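Local coordinates for uncharacterized protein (Bacillus thuringiensis serovar kurstaki, PDB 4XE7) that probably polymerises into nucleotide-dependent actin-like filaments that segregate plasmid DNA, as other bacterial ParM proteins do, at residues Leu207-Asp212 / Lys366-Gly371; Asp302-Leu307 / Val374-Ala379; Lys314-Asp319 / Asn395-Ala400; Phe325-Gly330 / Glu334-Ile339. One frame throughout, in Å; residues are numbered along the deposited sequence.

Contact 1 (Leu207-Asp212 / Lys366-Gly371); sequences LAILFD and KNIVVG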
# COMPACT_ATOMS: atom_id res chain seq x y z
N LEU A 207 5.11 13.98 4.30
CA LEU A 207 6.20 14.06 3.32
C LEU A 207 5.76 13.57 1.94
O LEU A 207 6.11 14.18 0.93
CB LEU A 207 7.42 13.28 3.80
CG LEU A 207 8.29 14.03 4.80
CD1 LEU A 207 9.36 13.11 5.38
CD2 LEU A 207 8.91 15.23 4.11
N ALA A 208 5.00 12.47 1.90
CA ALA A 208 4.62 11.85 0.63
C ALA A 208 3.52 12.64 -0.06
O ALA A 208 3.30 12.47 -1.26
CB ALA A 208 4.19 10.42 0.83
N ILE A 209 2.84 13.49 0.69
CA ILE A 209 1.86 14.38 0.09
C ILE A 209 2.57 15.60 -0.49
O ILE A 209 2.24 16.06 -1.58
CB ILE A 209 0.79 14.77 1.11
CG1 ILE A 209 -0.09 13.54 1.37
CG2 ILE A 209 -0.04 15.95 0.61
CD1 ILE A 209 -0.80 13.55 2.70
N LEU A 210 3.58 16.08 0.23
CA LEU A 210 4.30 17.29 -0.18
C LEU A 210 5.34 17.04 -1.26
O LEU A 210 5.58 17.92 -2.08
CB LEU A 210 5.00 17.92 1.02
CG LEU A 210 4.16 18.55 2.13
CD1 LEU A 210 5.09 18.90 3.28
CD2 LEU A 210 3.44 19.78 1.63
N PHE A 211 5.98 15.87 -1.26
CA PHE A 211 7.10 15.65 -2.18
C PHE A 211 6.97 14.36 -2.98
O PHE A 211 6.31 13.40 -2.56
CB PHE A 211 8.42 15.65 -1.40
CG PHE A 211 8.70 16.95 -0.69
CD1 PHE A 211 9.27 18.02 -1.37
CD2 PHE A 211 8.37 17.12 0.64
CE1 PHE A 211 9.52 19.23 -0.73
CE2 PHE A 211 8.61 18.33 1.29
CZ PHE A 211 9.19 19.38 0.60
N ASP A 212 7.59 14.36 -4.16
CA ASP A 212 7.69 13.17 -5.00
C ASP A 212 9.16 13.06 -5.44
O ASP A 212 9.92 14.02 -5.28
CB ASP A 212 6.73 13.26 -6.20
CG ASP A 212 6.55 11.94 -6.94
OD1 ASP A 212 7.08 10.90 -6.49
OD2 ASP A 212 5.85 11.94 -7.98
N LYS A 366 -4.64 21.94 8.41
CA LYS A 366 -4.84 21.29 7.14
C LYS A 366 -5.78 20.10 7.32
O LYS A 366 -5.61 19.31 8.24
CB LYS A 366 -3.50 20.84 6.54
CG LYS A 366 -2.55 21.99 6.21
CD LYS A 366 -3.00 22.71 4.95
CE LYS A 366 -1.89 23.60 4.37
NZ LYS A 366 -1.45 24.62 5.33
N ASN A 367 -6.77 19.97 6.46
CA ASN A 367 -7.61 18.79 6.50
C ASN A 367 -7.36 17.92 5.26
O ASN A 367 -7.70 18.30 4.15
CB ASN A 367 -9.09 19.19 6.63
CG ASN A 367 -9.97 18.06 7.15
OD1 ASN A 367 -9.47 17.04 7.64
ND2 ASN A 367 -11.28 18.22 7.02
N ILE A 368 -6.74 16.76 5.47
CA ILE A 368 -6.25 15.93 4.37
C ILE A 368 -7.05 14.63 4.20
O ILE A 368 -7.39 14.00 5.19
CB ILE A 368 -4.76 15.58 4.58
CG1 ILE A 368 -3.97 16.85 4.89
CG2 ILE A 368 -4.20 14.85 3.36
CD1 ILE A 368 -2.49 16.62 5.22
N VAL A 369 -7.34 14.24 2.95
CA VAL A 369 -7.96 12.95 2.68
C VAL A 369 -7.00 12.05 1.92
O VAL A 369 -6.25 12.51 1.06
CB VAL A 369 -9.29 13.08 1.90
CG1 VAL A 369 -10.33 13.77 2.74
CG2 VAL A 369 -9.09 13.81 0.54
N VAL A 370 -6.99 10.77 2.28
CA VAL A 370 -6.19 9.77 1.59
C VAL A 370 -7.01 8.51 1.57
O VAL A 370 -8.04 8.45 2.24
CB VAL A 370 -4.83 9.48 2.29
CG1 VAL A 370 -4.00 10.74 2.37
CG2 VAL A 370 -5.04 8.91 3.67
N GLY A 371 -6.58 7.52 0.80
CA GLY A 371 -7.23 6.22 0.80
C GLY A 371 -8.02 6.01 -0.47
O GLY A 371 -8.28 6.97 -1.19
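Ile-209, on the last full turn of helix 205-210, meets Ile-368 and Val-370 on strand 366-370, a helix-on-sheet packing in the actin-like fold. The strand lies inside a mixed sheet, between strands 232-237 and 390-391, and the helix rests on the sheet face that carries Ile-368 and Val-370.

The touching surface is wholly apolar and small, 98 Å² in all. Ile-209 and Ile-368 extend toward each other tip to tip across backbones whose CA atoms stand 9.3 Å apart. Alternation along the strand turns Val-369 to the other side of the sheet. Phe-402 of helix 402-418 touches both Ile-209 and Val-370 and extends the apolar cluster.

The polar partners of the two segments lie elsewhere. Lys-366 forms a salt bridge with Glu-230, and Asp-212 one with Arg-405 of helix 402-418; within the helix end, Phe-211 N bonds to Leu-207 O.

With CG1 of Ile-209 anti to its carbonyl carbon (chi1 -71°) and the chain extended beyond it, CD1 becomes the reaching atom: it lies 3.7 Å from Ile-368 CG2, and the same CD1 is 4.3 Å from Val-370 CG1.

Contact 2 (Asp302-Leu307 / Val374-Ala379); sequences DFIQRL and VLFGYA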
# COMPACT_ATOMS: atom_id res chain seq x y z
N ASP A 302 -13.04 -5.70 -8.58
CA ASP A 302 -13.22 -5.82 -10.02
C ASP A 302 -13.91 -4.56 -10.62
O ASP A 302 -13.47 -3.97 -11.63
CB ASP A 302 -14.04 -7.07 -10.29
CG ASP A 302 -14.00 -7.51 -11.72
OD1 ASP A 302 -12.92 -7.39 -12.33
OD2 ASP A 302 -15.05 -7.96 -12.24
N PHE A 303 -15.00 -4.16 -10.00
CA PHE A 303 -15.71 -2.94 -10.40
C PHE A 303 -14.81 -1.69 -10.25
O PHE A 303 -14.78 -0.84 -11.14
CB PHE A 303 -17.00 -2.84 -9.57
CG PHE A 303 -17.60 -1.47 -9.53
CD1 PHE A 303 -18.51 -1.07 -10.49
CD2 PHE A 303 -17.29 -0.59 -8.50
CE1 PHE A 303 -19.08 0.21 -10.44
CE2 PHE A 303 -17.86 0.69 -8.44
CZ PHE A 303 -18.75 1.08 -9.41
N ILE A 304 -14.08 -1.57 -9.14
CA ILE A 304 -13.16 -0.44 -8.98
C ILE A 304 -12.07 -0.45 -10.08
O ILE A 304 -11.86 0.56 -10.76
CB ILE A 304 -12.48 -0.42 -7.58
CG1 ILE A 304 -13.51 -0.14 -6.49
CG2 ILE A 304 -11.38 0.64 -7.52
CD1 ILE A 304 -13.98 1.28 -6.46
N GLN A 305 -11.39 -1.58 -10.25
CA GLN A 305 -10.25 -1.62 -11.16
C GLN A 305 -10.66 -1.47 -12.63
O GLN A 305 -9.99 -0.75 -13.38
CB GLN A 305 -9.45 -2.92 -10.99
CG GLN A 305 -8.81 -3.09 -9.61
CD GLN A 305 -8.00 -1.87 -9.17
OE1 GLN A 305 -8.24 -1.31 -8.09
NE2 GLN A 305 -7.04 -1.46 -9.99
N ARG A 306 -11.72 -2.15 -13.05
CA ARG A 306 -12.10 -2.15 -14.48
C ARG A 306 -12.95 -0.95 -14.91
O ARG A 306 -12.72 -0.37 -15.97
CB ARG A 306 -12.85 -3.45 -14.84
CG ARG A 306 -11.94 -4.61 -15.19
CD ARG A 306 -12.67 -5.92 -15.01
NE ARG A 306 -13.76 -6.06 -15.96
CZ ARG A 306 -14.96 -6.53 -15.66
NH1 ARG A 306 -15.23 -6.92 -14.42
NH2 ARG A 306 -15.88 -6.61 -16.60
N LEU A 307 -13.95 -0.61 -14.11
CA LEU A 307 -14.88 0.45 -14.49
C LEU A 307 -14.47 1.83 -13.96
O LEU A 307 -14.39 2.79 -14.74
CB LEU A 307 -16.30 0.13 -13.99
CG LEU A 307 -17.39 1.13 -14.45
CD1 LEU A 307 -17.49 1.16 -15.97
CD2 LEU A 307 -18.75 0.79 -13.85
N VAL A 374 -11.10 8.21 -1.52
CA VAL A 374 -10.94 9.49 -2.22
C VAL A 374 -11.09 9.28 -3.72
O VAL A 374 -11.64 10.13 -4.43
CB VAL A 374 -9.58 10.13 -1.91
CG1 VAL A 374 -9.44 11.45 -2.60
CG2 VAL A 374 -9.42 10.33 -0.41
N LEU A 375 -10.61 8.13 -4.19
CA LEU A 375 -10.69 7.78 -5.60
C LEU A 375 -12.13 7.49 -6.01
O LEU A 375 -12.59 7.94 -7.05
CB LEU A 375 -9.81 6.57 -5.88
CG LEU A 375 -8.34 6.68 -5.48
CD1 LEU A 375 -7.65 5.33 -5.61
CD2 LEU A 375 -7.62 7.73 -6.32
N PHE A 376 -12.84 6.72 -5.19
CA PHE A 376 -14.24 6.43 -5.45
C PHE A 376 -15.09 7.71 -5.41
O PHE A 376 -15.95 7.94 -6.29
CB PHE A 376 -14.77 5.41 -4.43
CG PHE A 376 -16.24 5.10 -4.57
CD1 PHE A 376 -16.71 4.40 -5.68
CD2 PHE A 376 -17.15 5.50 -3.61
CE1 PHE A 376 -18.06 4.12 -5.82
CE2 PHE A 376 -18.50 5.21 -3.73
CZ PHE A 376 -18.96 4.52 -4.84
N GLY A 377 -14.84 8.54 -4.39
CA GLY A 377 -15.63 9.75 -4.14
C GLY A 377 -15.08 11.01 -4.76
O GLY A 377 -15.58 12.11 -4.49
N TYR A 378 -14.07 10.86 -5.61
CA TYR A 378 -13.36 12.00 -6.19
C TYR A 378 -14.29 13.04 -6.85
O TYR A 378 -14.07 14.23 -6.68
CB TYR A 378 -12.31 11.52 -7.22
CG TYR A 378 -11.45 12.66 -7.76
CD1 TYR A 378 -11.77 13.29 -8.95
CD2 TYR A 378 -10.35 13.12 -7.05
CE1 TYR A 378 -10.99 14.37 -9.44
CE2 TYR A 378 -9.57 14.18 -7.52
CZ TYR A 378 -9.89 14.79 -8.72
OH TYR A 378 -9.12 15.84 -9.19
N ALA A 379 -15.30 12.60 -7.60
CA ALA A 379 -16.14 13.55 -8.33
C ALA A 379 -16.79 14.57 -7.42
O ALA A 379 -16.97 15.73 -7.80
CB ALA A 379 -17.22 12.80 -9.14
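Ile-304 and Phe-376 mark the closest backbone approach, with their CA atoms 7.8 Å apart. Segment 302-307 is part of helix 300-317 and includes a wider pi-type turn at 303-307, while segment 374-379 runs through the end of helix 372-376 and into helix 378-381. Gly-377 joins these two short helices: it is the first residue to leave helical geometry after one and stands at the N-cap position of the next.

The side chains of Phe-303, Ile-304 and Phe-376 bridge the gap, burying 91 Å² between the segments. Phe-376 has CG anti to its backbone N (chi1 177°), which carries the ring out from the helix end to the two residues of the other helix. Ile-304 ends in CD1, 4.2 Å from Phe-376 CD1, and comes to that ring obliquely.

The contact belongs to the helical part of an actin-like subdomain, where helices 265-279 and 337-362 contribute to the apolar surroundings. Ile-271 touches both phenylalanines, and Tyr-347 makes an edge-to-face ring contact with Phe-376. The Phe-376 side chain also touches Ile-268, Met-344 and, in a loop, Thr-264.

Beside Ile-304, Phe-303 CE2 lies 4.3 Å from Phe-376 CE1. The two rings meet unequally: CE2 comes obliquely to the Phe-376 ring, whereas Phe-376 CE1 sits at the edge of the Phe-303 ring, near its plane.

Contact 3 (Lys314-Asp319 / Asn395-Ala400); sequences KMIEDD and NIQESA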
# COMPACT_ATOMS: atom_id res chain seq x y z
N LYS A 314 -8.63 10.02 -15.56
CA LYS A 314 -8.88 11.08 -16.52
C LYS A 314 -9.41 12.33 -15.84
O LYS A 314 -9.07 13.44 -16.23
CB LYS A 314 -9.89 10.63 -17.58
CG LYS A 314 -9.49 9.40 -18.37
CD LYS A 314 -10.57 9.12 -19.39
CE LYS A 314 -10.44 7.79 -20.05
NZ LYS A 314 -11.66 7.53 -20.86
N MET A 315 -10.25 12.14 -14.83
CA MET A 315 -10.78 13.26 -14.06
C MET A 315 -9.64 13.97 -13.32
O MET A 315 -9.57 15.18 -13.29
CB MET A 315 -11.87 12.81 -13.06
CG MET A 315 -13.10 12.13 -13.66
SD MET A 315 -14.49 11.97 -12.48
CE MET A 315 -15.18 13.60 -12.52
N ILE A 316 -8.76 13.18 -12.71
CA ILE A 316 -7.64 13.74 -11.95
C ILE A 316 -6.68 14.53 -12.85
O ILE A 316 -6.12 15.55 -12.44
CB ILE A 316 -6.88 12.64 -11.20
CG1 ILE A 316 -7.79 12.07 -10.10
CG2 ILE A 316 -5.57 13.17 -10.60
CD1 ILE A 316 -7.19 10.87 -9.35
N GLU A 317 -6.52 14.08 -14.10
CA GLU A 317 -5.68 14.78 -15.07
C GLU A 317 -6.29 16.09 -15.57
O GLU A 317 -5.58 16.99 -16.05
CB GLU A 317 -5.40 13.88 -16.28
CG GLU A 317 -4.45 12.75 -15.99
CD GLU A 317 -3.07 13.24 -15.63
OE1 GLU A 317 -2.44 13.91 -16.48
OE2 GLU A 317 -2.61 12.96 -14.50
N ASP A 318 -7.61 16.22 -15.47
CA ASP A 318 -8.30 17.25 -16.22
C ASP A 318 -9.64 17.55 -15.59
O ASP A 318 -10.61 16.81 -15.79
CB ASP A 318 -8.49 16.79 -17.68
CG ASP A 318 -9.09 17.85 -18.58
OD1 ASP A 318 -9.54 18.92 -18.10
OD2 ASP A 318 -9.13 17.60 -19.79
N ASP A 319 -9.68 18.66 -14.85
CA ASP A 319 -10.85 19.10 -14.10
C ASP A 319 -12.10 19.30 -14.97
O ASP A 319 -13.22 19.30 -14.45
CB ASP A 319 -10.56 20.42 -13.37
CG ASP A 319 -9.40 20.31 -12.40
OD1 ASP A 319 -8.79 21.36 -12.10
OD2 ASP A 319 -9.10 19.20 -11.93
N ASN A 395 -1.27 13.19 -5.97
CA ASN A 395 -0.83 11.80 -6.12
C ASN A 395 -1.61 10.80 -5.25
O ASN A 395 -1.07 9.77 -4.82
CB ASN A 395 0.65 11.73 -5.76
CG ASN A 395 0.96 12.50 -4.50
OD1 ASN A 395 0.04 12.88 -3.77
ND2 ASN A 395 2.24 12.76 -4.24
N ILE A 396 -2.88 11.12 -5.01
CA ILE A 396 -3.80 10.28 -4.24
C ILE A 396 -3.78 8.82 -4.71
O ILE A 396 -4.02 7.90 -3.92
CB ILE A 396 -5.24 10.84 -4.34
CG1 ILE A 396 -6.22 10.06 -3.47
CG2 ILE A 396 -5.72 10.84 -5.81
CD1 ILE A 396 -6.01 10.26 -1.99
N GLN A 397 -3.49 8.59 -5.99
CA GLN A 397 -3.41 7.24 -6.51
C GLN A 397 -2.34 6.40 -5.79
O GLN A 397 -2.41 5.17 -5.76
CB GLN A 397 -3.13 7.27 -8.03
CG GLN A 397 -4.14 8.10 -8.82
CD GLN A 397 -3.97 7.98 -10.33
OE1 GLN A 397 -4.09 6.89 -10.90
NE2 GLN A 397 -3.69 9.10 -10.99
N GLU A 398 -1.36 7.07 -5.19
CA GLU A 398 -0.28 6.37 -4.50
C GLU A 398 -0.52 6.25 -2.99
O GLU A 398 0.43 5.97 -2.24
CB GLU A 398 1.06 7.07 -4.77
CG GLU A 398 1.57 6.87 -6.20
CD GLU A 398 1.41 5.43 -6.69
OE1 GLU A 398 1.87 4.48 -6.01
OE2 GLU A 398 0.79 5.24 -7.77
N SER A 399 -1.77 6.43 -2.58
CA SER A 399 -2.16 6.43 -1.15
C SER A 399 -1.70 5.22 -0.35
O SER A 399 -1.27 5.35 0.81
CB SER A 399 -3.69 6.53 -1.00
OG SER A 399 -4.15 7.82 -1.29
N ALA A 400 -1.83 4.04 -0.94
CA ALA A 400 -1.45 2.81 -0.26
C ALA A 400 0.01 2.82 0.21
O ALA A 400 0.35 2.16 1.18
CB ALA A 400 -1.69 1.62 -1.17
O HOH W 1 -4.44 10.72 -13.54
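The C-terminal end of helix 300-317 meets a 3-10 stretch within residues 395-400, in the connection between strand 390-391 and helix 402-418 of the actin-like fold. Ile-316 faces Ile-396 and Gln-397 across this junction, which buries 108 Å². Ile-316 CG1 is anti to the carbonyl carbon and the chain runs on extended (chi2 175°), placing CD1 foremost. That Ile-316 methyl touches Ile-396 CG2 at 3.8 Å, with the two isoleucines crossing at about a right angle.

The same Ile-316 CD1 lies 4.2 Å from Gln-397 CG. Here the side chains slide past one another in opposite directions, so the aliphatic part of the glutamine lies alongside the isoleucine while its amide continues toward Glu-317. A water spans the remaining distance: it donates to Glu-317 OE2 at 3.0 Å and accepts a weak bond from Gln-397 NE2 at 3.1 Å. This bridge lies at the exposed margin of the apolar contact.

Within the 3-10 turn, Ile-396 O is gripped twice by one residue. Ser-399 N bonds to it, and Ser-399 OG donates to Ile-396 O over 2.6 Å, in the carbonyl plane and on a lone pair. Ser-399 thereby closes the turn on Ile-396 O through both its N and its OG; the same OG also takes a weak bond from Gly-371 N.

Tyr-378 of helix 378-381 packs on Ile-316, while Val-374 and Leu-375 of helix 372-376 touch Ile-396; the contact thus sits beside both short helices that follow strand 366-370.

Contact 4 (Phe325-Gly330 / Glu334-Ile339); sequences FSVKWG and ENVTDI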
# COMPACT_ATOMS: atom_id res chain seq x y z
N PHE A 325 -19.19 6.12 -17.58
CA PHE A 325 -19.01 4.76 -17.11
C PHE A 325 -19.84 3.80 -17.97
O PHE A 325 -21.08 3.76 -17.92
CB PHE A 325 -19.35 4.65 -15.63
CG PHE A 325 -18.55 5.57 -14.78
CD1 PHE A 325 -17.30 5.19 -14.30
CD2 PHE A 325 -19.00 6.85 -14.50
CE1 PHE A 325 -16.54 6.05 -13.53
CE2 PHE A 325 -18.25 7.73 -13.71
CZ PHE A 325 -17.03 7.33 -13.23
N SER A 326 -19.13 3.03 -18.79
CA SER A 326 -19.76 2.12 -19.72
C SER A 326 -19.38 0.69 -19.39
O SER A 326 -18.20 0.35 -19.39
CB SER A 326 -19.37 2.46 -21.16
OG SER A 326 -19.55 1.34 -22.01
N VAL A 327 -20.38 -0.12 -19.10
CA VAL A 327 -20.16 -1.51 -18.71
C VAL A 327 -20.44 -2.43 -19.89
O VAL A 327 -21.44 -2.25 -20.59
CB VAL A 327 -21.05 -1.89 -17.53
CG1 VAL A 327 -20.96 -3.37 -17.23
CG2 VAL A 327 -20.68 -1.05 -16.31
N LYS A 328 -19.55 -3.40 -20.13
CA LYS A 328 -19.83 -4.43 -21.12
C LYS A 328 -20.10 -5.74 -20.39
O LYS A 328 -19.26 -6.20 -19.62
CB LYS A 328 -18.67 -4.59 -22.11
CG LYS A 328 -19.07 -5.39 -23.34
CD LYS A 328 -17.91 -5.59 -24.33
CE LYS A 328 -17.07 -6.82 -24.00
NZ LYS A 328 -16.14 -7.20 -25.10
N TRP A 329 -21.28 -6.29 -20.61
CA TRP A 329 -21.66 -7.59 -20.06
C TRP A 329 -21.85 -8.54 -21.24
O TRP A 329 -22.84 -8.47 -21.98
CB TRP A 329 -22.93 -7.47 -19.20
CG TRP A 329 -23.22 -8.68 -18.37
CD1 TRP A 329 -22.43 -9.78 -18.22
CD2 TRP A 329 -24.38 -8.90 -17.57
NE1 TRP A 329 -23.02 -10.68 -17.37
CE2 TRP A 329 -24.23 -10.17 -16.97
CE3 TRP A 329 -25.54 -8.16 -17.31
CZ2 TRP A 329 -25.20 -10.72 -16.11
CZ3 TRP A 329 -26.51 -8.71 -16.47
CH2 TRP A 329 -26.32 -9.97 -15.88
N GLY A 330 -20.88 -9.43 -21.45
CA GLY A 330 -20.82 -10.19 -22.68
C GLY A 330 -20.74 -9.17 -23.81
O GLY A 330 -19.98 -8.21 -23.70
N GLU A 334 -23.81 -1.01 -21.76
CA GLU A 334 -24.78 -0.09 -21.20
C GLU A 334 -24.06 1.12 -20.59
O GLU A 334 -23.04 0.98 -19.88
CB GLU A 334 -25.66 -0.78 -20.14
CG GLU A 334 -26.75 -1.68 -20.72
CD GLU A 334 -27.96 -0.92 -21.27
OE1 GLU A 334 -28.07 0.31 -21.05
OE2 GLU A 334 -28.81 -1.56 -21.93
N ASN A 335 -24.58 2.30 -20.88
CA ASN A 335 -24.12 3.51 -20.23
C ASN A 335 -24.76 3.61 -18.85
O ASN A 335 -25.98 3.78 -18.72
CB ASN A 335 -24.45 4.75 -21.08
CG ASN A 335 -23.77 6.01 -20.56
OD1 ASN A 335 -23.31 6.06 -19.42
ND2 ASN A 335 -23.70 7.03 -21.41
N VAL A 336 -23.94 3.51 -17.81
CA VAL A 336 -24.45 3.50 -16.44
C VAL A 336 -23.88 4.66 -15.63
O VAL A 336 -23.81 4.61 -14.41
CB VAL A 336 -24.12 2.16 -15.73
CG1 VAL A 336 -24.75 1.01 -16.49
CG2 VAL A 336 -22.61 1.96 -15.62
N THR A 337 -23.48 5.71 -16.35
CA THR A 337 -22.86 6.90 -15.75
C THR A 337 -23.72 7.47 -14.61
O THR A 337 -23.22 7.76 -13.51
CB THR A 337 -22.62 7.99 -16.83
OG1 THR A 337 -21.74 7.48 -17.83
CG2 THR A 337 -22.02 9.24 -16.22
N ASP A 338 -25.02 7.61 -14.86
CA ASP A 338 -25.97 8.06 -13.84
C ASP A 338 -25.97 7.20 -12.58
O ASP A 338 -26.02 7.72 -11.46
CB ASP A 338 -27.40 8.13 -14.39
CG ASP A 338 -27.98 6.75 -14.73
OD1 ASP A 338 -29.03 6.39 -14.14
OD2 ASP A 338 -27.40 6.03 -15.59
N ILE A 339 -25.95 5.88 -12.75
CA ILE A 339 -25.97 4.98 -11.60
C ILE A 339 -24.69 5.08 -10.76
O ILE A 339 -24.75 5.14 -9.52
CB ILE A 339 -26.16 3.53 -12.08
CG1 ILE A 339 -27.56 3.38 -12.69
CG2 ILE A 339 -25.94 2.54 -10.96
CD1 ILE A 339 -27.75 2.10 -13.48
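Thr-337 comes off the start of helix 337-362, and its side chain meets Phe-325, just ahead of strand 326-329, from the first atom onward. Thr-337 CB lies 4.0 Å from Phe-325 N. From there Thr-337 OG1, anti to the carbonyl carbon (chi1 -61°), accepts a hydrogen bond from Phe-325 N at 2.9 Å and donates one to Asn-335 OD1 at 2.6 Å. The latter bond lies in the carbonyl plane of the Asn-335 amide, on a lone pair. The other branch, Thr-337 CG2, stands 4.2 Å from Phe-325 CD2, while Thr-337 CA lies at the edge of the phenylalanine ring, near its plane.

Asn-335 OD1 takes a second bond from Thr-337 N, tilted 20° from the amide plane, and so closes an Asx turn. The threonine hydroxyl is consequently held between the asparagine carbonyl and the backbone of Phe-325.

Three backbone bonds pair the segments: Val-336 N to Phe-325 O, Val-327 N to Glu-334 O, and Glu-334 N to Val-327 O. Val-327 and Glu-334 form an antiparallel hydrogen-bonded pair, and Ser-326 with Asn-335 the neighbouring non-hydrogen-bonded pair. On the side of Val-327, its CG2 presses on Val-336 CG2 at 3.6 Å, where Phe-279 and Leu-307 add to the apolar surface. Glu-334 OE2 turns to Asn-282 ND2.

The whole is a two-stranded antiparallel beta hairpin, 326-329 and 332-335, whose second strand passes through an Asx turn directly into a long helix.

Contacts 1, 2 and 3 form one continuous cluster. Ile-396 of contact 3 connects them: its CD1 lies 3.6 Å from Val-370 CA of contact 1 and also 3.6 Å from Val-374 CB of contact 2. Contacts 2 and 3 both use helix 300-317, and their centres are 11 Å apart. Contact 4 is farther out, its centre about 32 Å from that of contact 1, yet it joins contact 2 through Leu-307, whose CD2 is 3.6 Å from Val-327 CG2. Along the chain, contacts 1, 2 and 3 interlock, whereas the hairpin of contact 4 is nested inside the loops they close. This apo structure holds no nucleotide against which to place them.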